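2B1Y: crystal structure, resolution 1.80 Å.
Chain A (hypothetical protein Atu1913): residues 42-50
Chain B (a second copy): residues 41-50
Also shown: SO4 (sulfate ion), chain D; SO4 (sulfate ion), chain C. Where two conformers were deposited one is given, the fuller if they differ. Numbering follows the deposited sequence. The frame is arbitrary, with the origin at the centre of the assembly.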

# COMPACT_ATOMS: atom_id res chain seq x y z
N ARG A 42 -2.00 9.57 -0.53
CA ARG A 42 -2.16 8.12 -0.63
C ARG A 42 -1.29 7.37 0.40
O ARG A 42 -1.78 6.50 1.12
N PHE A 43 -0.01 7.72 0.50
CA PHE A 43 0.86 7.11 1.50
C PHE A 43 0.27 7.17 2.93
O PHE A 43 0.26 6.17 3.65
N THR A 44 -0.23 8.34 3.33
CA THR A 44 -0.74 8.49 4.70
C THR A 44 -1.96 7.60 4.93
O THR A 44 -2.20 7.15 6.05
N GLU A 45 -2.72 7.34 3.86
CA GLU A 45 -3.84 6.39 3.93
C GLU A 45 -3.34 4.98 4.14
O GLU A 45 -3.92 4.25 4.94
N LEU A 46 -2.25 4.61 3.49
CA LEU A 46 -1.77 3.25 3.58
C LEU A 46 -1.04 2.92 4.91
O LEU A 46 -0.82 1.74 5.23
N LEU A 47 -0.72 3.94 5.71
CA LEU A 47 -0.22 3.72 7.07
C LEU A 47 -1.29 3.12 7.99
O LEU A 47 -0.95 2.46 8.96
N ASP A 48 -2.57 3.34 7.66
CA ASP A 48 -3.67 2.79 8.46
C ASP A 48 -4.44 1.65 7.74
O ASP A 48 -5.51 1.22 8.22
N PHE A 49 -3.90 1.18 6.62
CA PHE A 49 -4.59 0.15 5.82
C PHE A 49 -4.49 -1.22 6.49
O PHE A 49 -3.37 -1.74 6.75
N LYS A 50 -5.64 -1.79 6.83
CA LYS A 50 -5.70 -3.08 7.54
C LYS A 50 -6.67 -4.01 6.82
O LYS A 50 -7.71 -3.56 6.31
N GLN B 41 -11.74 2.07 1.17
CA GLN B 41 -11.39 3.38 0.63
C GLN B 41 -9.87 3.56 0.54
O GLN B 41 -9.36 4.04 -0.47
N ARG B 42 -9.15 3.12 1.58
CA ARG B 42 -7.68 3.09 1.56
C ARG B 42 -7.15 2.23 0.39
O ARG B 42 -6.28 2.68 -0.36
N PHE B 43 -7.67 1.02 0.22
CA PHE B 43 -7.26 0.18 -0.90
C PHE B 43 -7.36 0.90 -2.26
O PHE B 43 -6.43 0.85 -3.07
N THR B 44 -8.48 1.57 -2.52
CA THR B 44 -8.67 2.22 -3.82
C THR B 44 -7.65 3.34 -4.03
O THR B 44 -7.27 3.62 -5.16
N GLU B 45 -7.20 3.96 -2.93
CA GLU B 45 -6.13 4.95 -2.99
C GLU B 45 -4.81 4.31 -3.37
O GLU B 45 -4.08 4.86 -4.18
N LEU B 46 -4.54 3.12 -2.85
CA LEU B 46 -3.27 2.49 -3.11
C LEU B 46 -3.15 1.84 -4.52
O LEU B 46 -2.04 1.51 -4.96
N LEU B 47 -4.27 1.73 -5.24
CA LEU B 47 -4.22 1.34 -6.65
C LEU B 47 -3.56 2.41 -7.53
O LEU B 47 -3.04 2.08 -8.59
N ASP B 48 -3.59 3.66 -7.08
CA ASP B 48 -2.96 4.76 -7.83
C ASP B 48 -1.68 5.31 -7.17
O ASP B 48 -1.14 6.36 -7.60
N PHE B 49 -1.19 4.62 -6.14
CA PHE B 49 -0.01 5.10 -5.39
C PHE B 49 1.27 4.88 -6.19
O PHE B 49 1.61 3.74 -6.58
N LYS B 50 1.96 5.99 -6.48
CA LYS B 50 3.18 5.95 -7.30
C LYS B 50 4.29 6.73 -6.59
O LYS B 50 4.02 7.76 -5.96

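Two copies of the same stretch, a helix end and the loop that follows, pack in a twofold-like, mixed contact, with an apolar leucine and phenylalanine centre, charged residues around it and an arginine from each chain reaching over the partner chain, and no direct hydrogen bond joins the two stretches. The helices run closer to antiparallel than parallel (137° between their directions), with axes 8.9 Å apart at closest approach, so that Arg A42 lies opposite Glu B45 and Glu A45 opposite Arg B42; 704 Å² is buried in all. Leu A46 and Leu B46 (both chi1 m, chi2 t) leave their backbones sideways, but their ends turn into the centre. There Leu A46 CD1 and Leu B46 CD2 lie 0.9 Å apart; each leucine was deposited in two conformers, of which one is given, and these two cannot be present together. Leu A46 CD1 also rests 3.8 Å from Phe B49 CD2, and Leu A46 CD2 lies 3.5 Å from Arg B42 O. Phe B49 (chi1 t) extends its ring tip toward the buried Phe A43 (chi1 t): Phe B49 CZ meets the edge of the Phe A43 ring, 4.0 Å from CD1 of Phe A43. Phe A49 and Phe B43 repeat the arrangement.

Arg A42 points toward the partner in an extended m, t, t rotamer, and its aliphatic part does much of the packing: its CB is 4.0 Å from Phe B49 CD1, and its CD is 3.2 Å from Glu B45 O. Farther out, Asp B48 O lies over one face of the guanidinium, 3.5 Å from Arg A42 NH1. The carboxylate of Asp B48 is nearby but forms no salt bridge; its OD2 is 4.4 Å from Arg A42 NH2 and well out of the guanidinium plane, where no N-H points at it. NH1 and NH2 bind a sulfate, probably from the crystallisation liquor: Arg A42 NH1 donates to O2 of the chain D sulfate (3.0 Å) and Arg A42 NH2 to its O1 (2.9 Å). Arg A42 NE donates to the O of water 1 (2.8 Å), which in turn donates a weak hydrogen bond to Glu B45 OE1 (3.2 Å), bridging the chains. Arg B42, the chain C sulfate, water 2 and Glu A45 form the matching set.

Glu A45 and Glu B45 (both m, m) also point inward, their CG atoms 4.4 Å apart, while Thr A44, Leu A47 and their counterparts face away.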

# COMPACT_ATOMS: atom_id res chain seq x y z
CB ARG A 42 -1.88 7.65 -2.06
CG ARG A 42 -2.83 8.24 -3.10
CD ARG A 42 -2.60 7.72 -4.51
NE ARG A 42 -3.54 8.34 -5.44
CZ ARG A 42 -3.22 9.22 -6.39
NH1 ARG A 42 -1.97 9.62 -6.58
NH2 ARG A 42 -4.17 9.73 -7.16
CB PHE A 43 2.24 7.79 1.48
CG PHE A 43 3.20 7.26 2.51
CD1 PHE A 43 3.92 6.09 2.26
CD2 PHE A 43 3.40 7.95 3.71
CE1 PHE A 43 4.82 5.60 3.22
CE2 PHE A 43 4.29 7.45 4.64
CZ PHE A 43 5.01 6.29 4.37
CB THR A 44 -1.08 9.94 5.08
OG1 THR A 44 -2.24 10.37 4.35
CG2 THR A 44 0.11 10.87 4.81
CB GLU A 45 -4.76 6.51 2.70
CG GLU A 45 -5.33 7.92 2.45
CD GLU A 45 -6.17 8.46 3.60
OE1 GLU A 45 -7.26 7.90 3.85
OE2 GLU A 45 -5.74 9.43 4.27
CB LEU A 46 -1.00 2.90 2.30
CG LEU A 46 -1.85 3.20 1.04
CD1 LEU A 46 -1.00 3.29 -0.23
CD2 LEU A 46 -3.02 2.22 0.84
CB LEU A 47 0.31 5.01 7.67
CG LEU A 47 1.69 5.51 7.21
CD1 LEU A 47 1.74 6.98 7.54
CD2 LEU A 47 2.75 4.79 7.97
CB ASP A 48 -4.68 3.90 8.85
CG ASP A 48 -4.07 4.95 9.76
OD1 ASP A 48 -3.13 4.62 10.53
OD2 ASP A 48 -4.53 6.11 9.70
CB PHE A 49 -4.03 0.12 4.40
CG PHE A 49 -4.63 -0.94 3.53
CD1 PHE A 49 -6.02 -1.15 3.48
CD2 PHE A 49 -3.79 -1.70 2.69
CE1 PHE A 49 -6.58 -2.14 2.64
CE2 PHE A 49 -4.33 -2.68 1.84
CZ PHE A 49 -5.71 -2.91 1.83
CB LYS A 50 -6.23 -2.89 8.97
CG LYS A 50 -5.42 -1.91 9.86
CD LYS A 50 -4.09 -2.52 10.29
CE LYS A 50 -3.40 -1.60 11.29
NZ LYS A 50 -2.11 -2.26 11.69
CB GLN B 41 -12.05 4.49 1.43
CG GLN B 41 -13.56 4.59 1.18
CD GLN B 41 -13.90 4.85 -0.31
OE1 GLN B 41 -14.85 4.26 -0.86
NE2 GLN B 41 -13.13 5.74 -0.95
CB ARG B 42 -7.14 2.61 2.91
CG ARG B 42 -7.52 3.53 4.07
CD ARG B 42 -6.92 3.11 5.40
NE ARG B 42 -7.33 4.03 6.46
CZ ARG B 42 -8.16 3.74 7.46
NH1 ARG B 42 -8.71 2.53 7.58
NH2 ARG B 42 -8.47 4.66 8.35
CB PHE B 43 -8.11 -1.10 -0.93
CG PHE B 43 -7.80 -2.02 -2.08
CD1 PHE B 43 -6.72 -2.91 -2.00
CD2 PHE B 43 -8.61 -2.02 -3.22
CE1 PHE B 43 -6.43 -3.76 -3.06
CE2 PHE B 43 -8.31 -2.88 -4.26
CZ PHE B 43 -7.23 -3.76 -4.16
CB THR B 44 -10.09 2.78 -4.03
OG1 THR B 44 -10.30 3.90 -3.17
CG2 THR B 44 -11.14 1.69 -3.77
CB GLU B 45 -6.02 5.77 -1.68
CG GLU B 45 -7.32 6.48 -1.26
CD GLU B 45 -7.83 7.48 -2.29
OE1 GLU B 45 -7.16 8.51 -2.50
OE2 GLU B 45 -8.91 7.24 -2.89
CB LEU B 46 -2.92 1.56 -1.93
CG LEU B 46 -3.00 2.33 -0.58
CD1 LEU B 46 -3.10 1.38 0.62
CD2 LEU B 46 -1.87 3.33 -0.38
CB LEU B 47 -5.62 1.03 -7.17
CG LEU B 47 -6.25 -0.31 -6.78
CD1 LEU B 47 -7.74 -0.15 -6.97
CD2 LEU B 47 -5.74 -1.38 -7.69
CB ASP B 48 -3.96 5.93 -8.04
CG ASP B 48 -5.15 5.54 -8.89
OD1 ASP B 48 -5.01 4.64 -9.76
OD2 ASP B 48 -6.23 6.13 -8.69
CB PHE B 49 0.05 4.41 -4.02
CG PHE B 49 1.25 4.78 -3.21
CD1 PHE B 49 1.65 6.13 -3.07
CD2 PHE B 49 1.96 3.78 -2.52
CE1 PHE B 49 2.77 6.48 -2.28
CE2 PHE B 49 3.07 4.12 -1.73
CZ PHE B 49 3.48 5.45 -1.62
CB LYS B 50 2.95 6.63 -8.66
CG LYS B 50 1.80 6.03 -9.52
CD LYS B 50 2.19 4.68 -10.11
CE LYS B 50 1.10 4.21 -11.08
NZ LYS B 50 1.55 2.89 -11.64
S SO4 D . -2.51 12.28 -9.26
O1 SO4 D . -3.58 12.34 -8.25
O2 SO4 D . -1.35 11.60 -8.69
O3 SO4 D . -2.97 11.53 -10.42
O4 SO4 D . -2.15 13.63 -9.67
S SO4 C . -11.04 3.15 10.53
O1 SO4 C . -11.05 4.31 9.63
O2 SO4 C . -10.57 1.97 9.81
O3 SO4 C . -10.15 3.41 11.65
O4 SO4 C . -12.39 2.93 11.04
O HOH W 1 -6.29 7.74 -5.47
O HOH W 2 -6.37 6.67 6.66